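PDB 4Z85: 2-nitrobenzoate nitroreductase from Pseudomonas fluorescens, which reduces the nitro group of 2-nitrobenzoate as an FMN-binding nitroreductase of the flavoredoxin family. Local coordinates for the interface of chains A and B. Coordinates in Å, arbitrary orientation; residue numbers count along the deposited sequence, not the author numbering. Chains: chain A/B, 2-nitrobenzoate nitroreductase.

Contact 1: the interface of chains A and B. Residues chain A 4, 9, 13; chain B 175.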
ATOM      1  N   ILE A   4       8.265   2.790  21.327  1.00 33.79           N
ATOM      2  CA  ILE A   4       8.735   4.130  20.998  1.00 30.80           C
ATOM      3  C   ILE A   4       7.562   5.059  20.725  1.00 34.91           C
ATOM      4  O   ILE A   4       6.762   4.795  19.829  1.00 27.89           O
ATOM      5  CB  ILE A   4       9.649   4.130  19.766  1.00 31.46           C
ATOM      6  CG1 ILE A   4      10.907   3.290  20.019  1.00 33.37           C
ATOM      7  CG2 ILE A   4      10.002   5.550  19.382  1.00 29.34           C
ATOM      8  CD1 ILE A   4      11.883   3.310  18.868  1.00 37.53           C
ATOM      9  N   LEU A   9       9.907  12.433  18.566  1.00 29.12           N
ATOM     10  CA  LEU A   9      10.724  12.316  17.357  1.00 28.02           C
ATOM     11  C   LEU A   9      10.686  13.497  16.395  1.00 26.91           C
ATOM     12  O   LEU A   9       9.719  14.258  16.352  1.00 30.09           O
ATOM     13  CB  LEU A   9      10.297  11.056  16.592  1.00 27.18           C
ATOM     14  CG  LEU A   9      10.181   9.796  17.449  1.00 27.99           C
ATOM     15  CD1 LEU A   9       9.732   8.607  16.592  1.00 28.23           C
ATOM     16  CD2 LEU A   9      11.499   9.484  18.143  1.00 30.69           C
ATOM     17  N   GLN A  13      12.913  11.130  11.808  1.00 25.93           N
ATOM     18  CA  GLN A  13      12.870   9.912  12.603  1.00 24.38           C
ATOM     19  C   GLN A  13      11.535   9.189  12.392  1.00 26.05           C
ATOM     20  O   GLN A  13      11.491   7.957  12.230  1.00 24.54           O
ATOM     21  CB  GLN A  13      13.101  10.230  14.080  1.00 28.36           C
ATOM     22  CG  GLN A  13      14.533  10.707  14.355  1.00 26.90           C
ATOM     23  CD  GLN A  13      14.739  11.189  15.785  1.00 29.85           C
ATOM     24  OE1 GLN A  13      13.805  11.633  16.455  1.00 27.18           O
ATOM     25  NE2 GLN A  13      15.979  11.092  16.260  1.00 39.83           N
TER
ATOM     26  N   LEU B 175      17.340   4.668  16.211  1.00 45.78           N
ATOM     27  CA  LEU B 175      15.935   4.863  15.836  1.00 43.88           C
ATOM     28  C   LEU B 175      15.695   4.405  14.404  1.00 39.04           C
ATOM     29  O   LEU B 175      15.108   5.125  13.597  1.00 39.36           O
ATOM     30  CB  LEU B 175      15.518   6.324  16.005  1.00 43.28           C
ATOM     31  CG  LEU B 175      15.387   6.755  17.461  1.00 43.98           C
ATOM     32  CD1 LEU B 175      14.938   8.202  17.560  1.00 45.96           C
ATOM     33  CD2 LEU B 175      14.416   5.837  18.175  1.00 45.17           C
TER
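B:Leu175 pushes its two methyl groups toward A:Gln13, A:Leu9 and A:Ile4, a knob of one chain of this flavin reductase-like protein set against the N-terminal segment of the other. The packing is tightest at CD1. This methyl lies over one face of the A:Gln13 carboxamide, 3.5 Å from CD and 3.3 Å from NE2, so the flat amide meets it broadside and not by an edge. The A:Gln13 chain runs extended beyond CG (chi2 173°), which carries the amide from helix 11-21 to the methyl. From another direction CD2 of A:Leu9 comes to 3.7 Å from the same CD1, its side chain crossing that of B:Leu175 obliquely. Within chain A, CD2 of A:Leu9 also lies 3.6 Å from OE1 of A:Gln13; leucine and glutamine together form a seat for the methyl, and may restrict each other's movement. The second branch meets fewer neighbours among the residues described. CD2 of B:Leu175 touches CD1 of A:Ile4 at 3.6 Å, methyl end against methyl end, while the CG2 branch of A:Ile4 stays farther off. CG1 of A:Ile4 stands beside its backbone N (chi1 -62°), and the extended second torsion sends CD1 outward to the partner. The stem of B:Leu175, from CA to CB, likewise stands back from the chain A side chains described here, so contact falls on the branch ends. B:Leu175 sits in a loop, in the left-handed backbone region (phi 55°), a bend that may help point the side chain at chain A. The patch, mostly methyl packing with an amide face, is a small part of a two-fold interface and probably contributes to holding the two chains together around their N-terminal segments.

Contact 2: the interface of chains A and B. Residues chain A 4-6, 14, 18; chain B 55, 160-163.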
ATOM      1  N   ILE A   4       8.265   2.790  21.327  1.00 33.79           N
ATOM      2  CA  ILE A   4       8.735   4.130  20.998  1.00 30.80           C
ATOM      3  C   ILE A   4       7.562   5.059  20.725  1.00 34.91           C
ATOM      4  O   ILE A   4       6.762   4.795  19.829  1.00 27.89           O
ATOM      5  CB  ILE A   4       9.649   4.130  19.766  1.00 31.46           C
ATOM      6  CG1 ILE A   4      10.907   3.290  20.019  1.00 33.37           C
ATOM      7  CG2 ILE A   4      10.002   5.550  19.382  1.00 29.34           C
ATOM      8  CD1 ILE A   4      11.883   3.310  18.868  1.00 37.53           C
ATOM      9  N   ALA A   5       7.458   6.143  21.495  1.00 30.51           N
ATOM     10  CA  ALA A   5       6.410   7.136  21.274  1.00 30.17           C
ATOM     11  C   ALA A   5       6.775   8.063  20.113  1.00 26.28           C
ATOM     12  O   ALA A   5       7.939   8.404  19.922  1.00 33.43           O
ATOM     13  CB  ALA A   5       6.161   7.953  22.549  1.00 29.62           C
ATOM     14  N   MET A   6       5.777   8.470  19.331  1.00 25.01           N
ATOM     15  CA  MET A   6       6.032   9.331  18.184  1.00 24.14           C
ATOM     16  C   MET A   6       6.291  10.788  18.598  1.00 26.32           C
ATOM     17  O   MET A   6       6.905  11.561  17.858  1.00 26.73           O
ATOM     18  CB  MET A   6       4.852   9.273  17.200  1.00 27.99           C
ATOM     19  CG  MET A   6       4.641   7.906  16.549  1.00 23.59           C
ATOM     20  SD  MET A   6       6.006   7.402  15.480  1.00 25.37           S
ATOM     21  CE  MET A   6       6.888   6.293  16.577  1.00 30.54           C
ATOM     22  N   LYS A  14      10.460   9.975  12.365  1.00 24.17           N
ATOM     23  CA  LYS A  14       9.131   9.440  12.083  1.00 23.67           C
ATOM     24  C   LYS A  14       9.096   8.827  10.692  1.00 22.70           C
ATOM     25  O   LYS A  14       8.596   7.714  10.512  1.00 22.45           O
ATOM     26  CB  LYS A  14       8.061  10.526  12.229  1.00 24.46           C
ATOM     27  CG  LYS A  14       7.712  10.814  13.694  1.00 25.13           C
ATOM     28  CD  LYS A  14       6.648  11.889  13.859  1.00 29.88           C
ATOM     29  CE  LYS A  14       7.176  13.257  13.515  1.00 28.74           C
ATOM     30  NZ  LYS A  14       6.176  14.331  13.762  1.00 33.90           N
ATOM     31  N   ILE A  18       8.242   4.860  10.226  1.00 19.72           N
ATOM     32  CA  ILE A  18       7.062   4.544   9.416  1.00 18.18           C
ATOM     33  C   ILE A  18       7.449   3.750   8.164  1.00 18.17           C
ATOM     34  O   ILE A  18       6.937   2.641   7.947  1.00 18.70           O
ATOM     35  CB  ILE A  18       6.301   5.807   8.981  1.00 19.82           C
ATOM     36  CG1 ILE A  18       5.743   6.547  10.195  1.00 20.87           C
ATOM     37  CG2 ILE A  18       5.165   5.421   8.004  1.00 20.52           C
ATOM     38  CD1 ILE A  18       5.254   7.951   9.869  1.00 18.89           C
TER
ATOM     39  N   PRO B  55       1.802  11.791  11.687  1.00 21.02           N
ATOM     40  CA  PRO B  55       2.048  10.426  11.192  1.00 21.29           C
ATOM     41  C   PRO B  55       0.732   9.698  10.912  1.00 19.83           C
ATOM     42  O   PRO B  55       0.146   9.112  11.823  1.00 20.66           O
ATOM     43  CB  PRO B  55       2.825   9.770  12.339  1.00 26.94           C
ATOM     44  CG  PRO B  55       2.388  10.504  13.548  1.00 28.96           C
ATOM     45  CD  PRO B  55       2.167  11.927  13.109  1.00 27.45           C
ATOM     46  N   ILE B 160      -0.596   7.402  14.060  1.00 19.92           N
ATOM     47  CA  ILE B 160       0.283   6.585  14.871  1.00 19.63           C
ATOM     48  C   ILE B 160       0.740   7.383  16.085  1.00 21.20           C
ATOM     49  O   ILE B 160       1.373   8.419  15.936  1.00 21.95           O
ATOM     50  CB  ILE B 160       1.515   6.131  14.083  1.00 21.15           C
ATOM     51  CG1 ILE B 160       1.086   5.447  12.788  1.00 19.92           C
ATOM     52  CG2 ILE B 160       2.374   5.201  14.933  1.00 20.62           C
ATOM     53  CD1 ILE B 160       2.216   5.278  11.796  1.00 17.58           C
ATOM     54  N   VAL B 161       0.427   6.901  17.277  1.00 22.99           N
ATOM     55  CA  VAL B 161       0.884   7.618  18.463  1.00 26.02           C
ATOM     56  C   VAL B 161       2.103   6.940  19.052  1.00 28.62           C
ATOM     57  O   VAL B 161       2.965   7.622  19.625  1.00 25.98           O
ATOM     58  CB  VAL B 161      -0.232   7.757  19.514  1.00 28.90           C
ATOM     59  CG1 VAL B 161      -1.418   8.458  18.887  1.00 26.62           C
ATOM     60  CG2 VAL B 161      -0.639   6.421  20.055  1.00 32.99           C
ATOM     61  N   ALA B 162       2.203   5.618  18.894  1.00 24.83           N
ATOM     62  CA  ALA B 162       3.442   4.950  19.315  1.00 24.85           C
ATOM     63  C   ALA B 162       3.661   3.652  18.566  1.00 26.24           C
ATOM     64  O   ALA B 162       2.746   3.151  17.940  1.00 23.80           O
ATOM     65  CB  ALA B 162       3.437   4.686  20.834  1.00 26.43           C
ATOM     66  N   MET B 163       4.875   3.110  18.624  1.00 24.14           N
ATOM     67  CA  MET B 163       5.155   1.822  17.989  1.00 24.88           C
ATOM     68  C   MET B 163       5.773   0.801  18.943  1.00 28.39           C
ATOM     69  O   MET B 163       6.631   1.139  19.759  1.00 29.39           O
ATOM     70  CB  MET B 163       6.090   2.010  16.798  1.00 24.77           C
ATOM     71  CG  MET B 163       5.560   2.905  15.679  1.00 25.26           C
ATOM     72  SD  MET B 163       6.681   2.862  14.262  1.00 23.75           S
ATOM     73  CE  MET B 163       5.957   4.102  13.167  1.00 21.80           C
TER
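A:Ile4 and B:Met163 pair through their backbones as an intermolecular antiparallel beta bridge in this flavoredoxin-family protein, adding strand 3-5 to strand 153-165 of the partner. The amide N of A:Ile4 donates to O of B:Met163 at 2.8 Å, and N of B:Met163 returns the bond to O of A:Ile4 at the same 2.8 Å. Further along, where strand gives way to the 3-10 helix 6-8, N of A:Met6 reaches O of B:Val161 at 3.0 Å. That bond is nearly straight at the hydrogen (171°), yet the donor stands above the carbonyl plane. Between these bonds CA of A:Ala5 lies 3.9 Å from CB of B:Ala162.

Side chains fill in beside the paired backbones. A:Met6 bends at chi2 and chi3, which curls its CE back to 3.7 Å from CG of B:Met163; the two methionines cross at about a right angle. CG of A:Met6 also rests against CG2 of B:Ile160. B:Met163 instead is extended beyond CG (chi2 -173°), carrying its CE to A:Ile18 on helix 11-21, 3.9 Å from CG1.

Further out, the same A:Ile18 branch approaches CD1 of B:Ile160. At its end, CD1 of A:Ile18 meets CB at the edge of the B:Pro55 ring at 3.9 Å, the two side chains crossing at about a right angle; B:Pro55 stands at the start of strand 55-62.

Contacts 1 and 2 lie side by side, their C-alpha centres about 7 Å apart, and share A:Ile4. That residue serves contact 2 with its backbone and contact 1 with the end of its side chain, linking strand pairing directly to the seat of the partner's loop leucine. Helix 11-21 also takes part in both, through A:Gln13 in contact 1 and through A:Lys14 and A:Ile18 in contact 2. The N-terminal segment of one chain is thereby gripped by several regions of the other, and the two-fold repeats this with chains exchanged, consistent with a dimer, though the structure alone does not show one in solution.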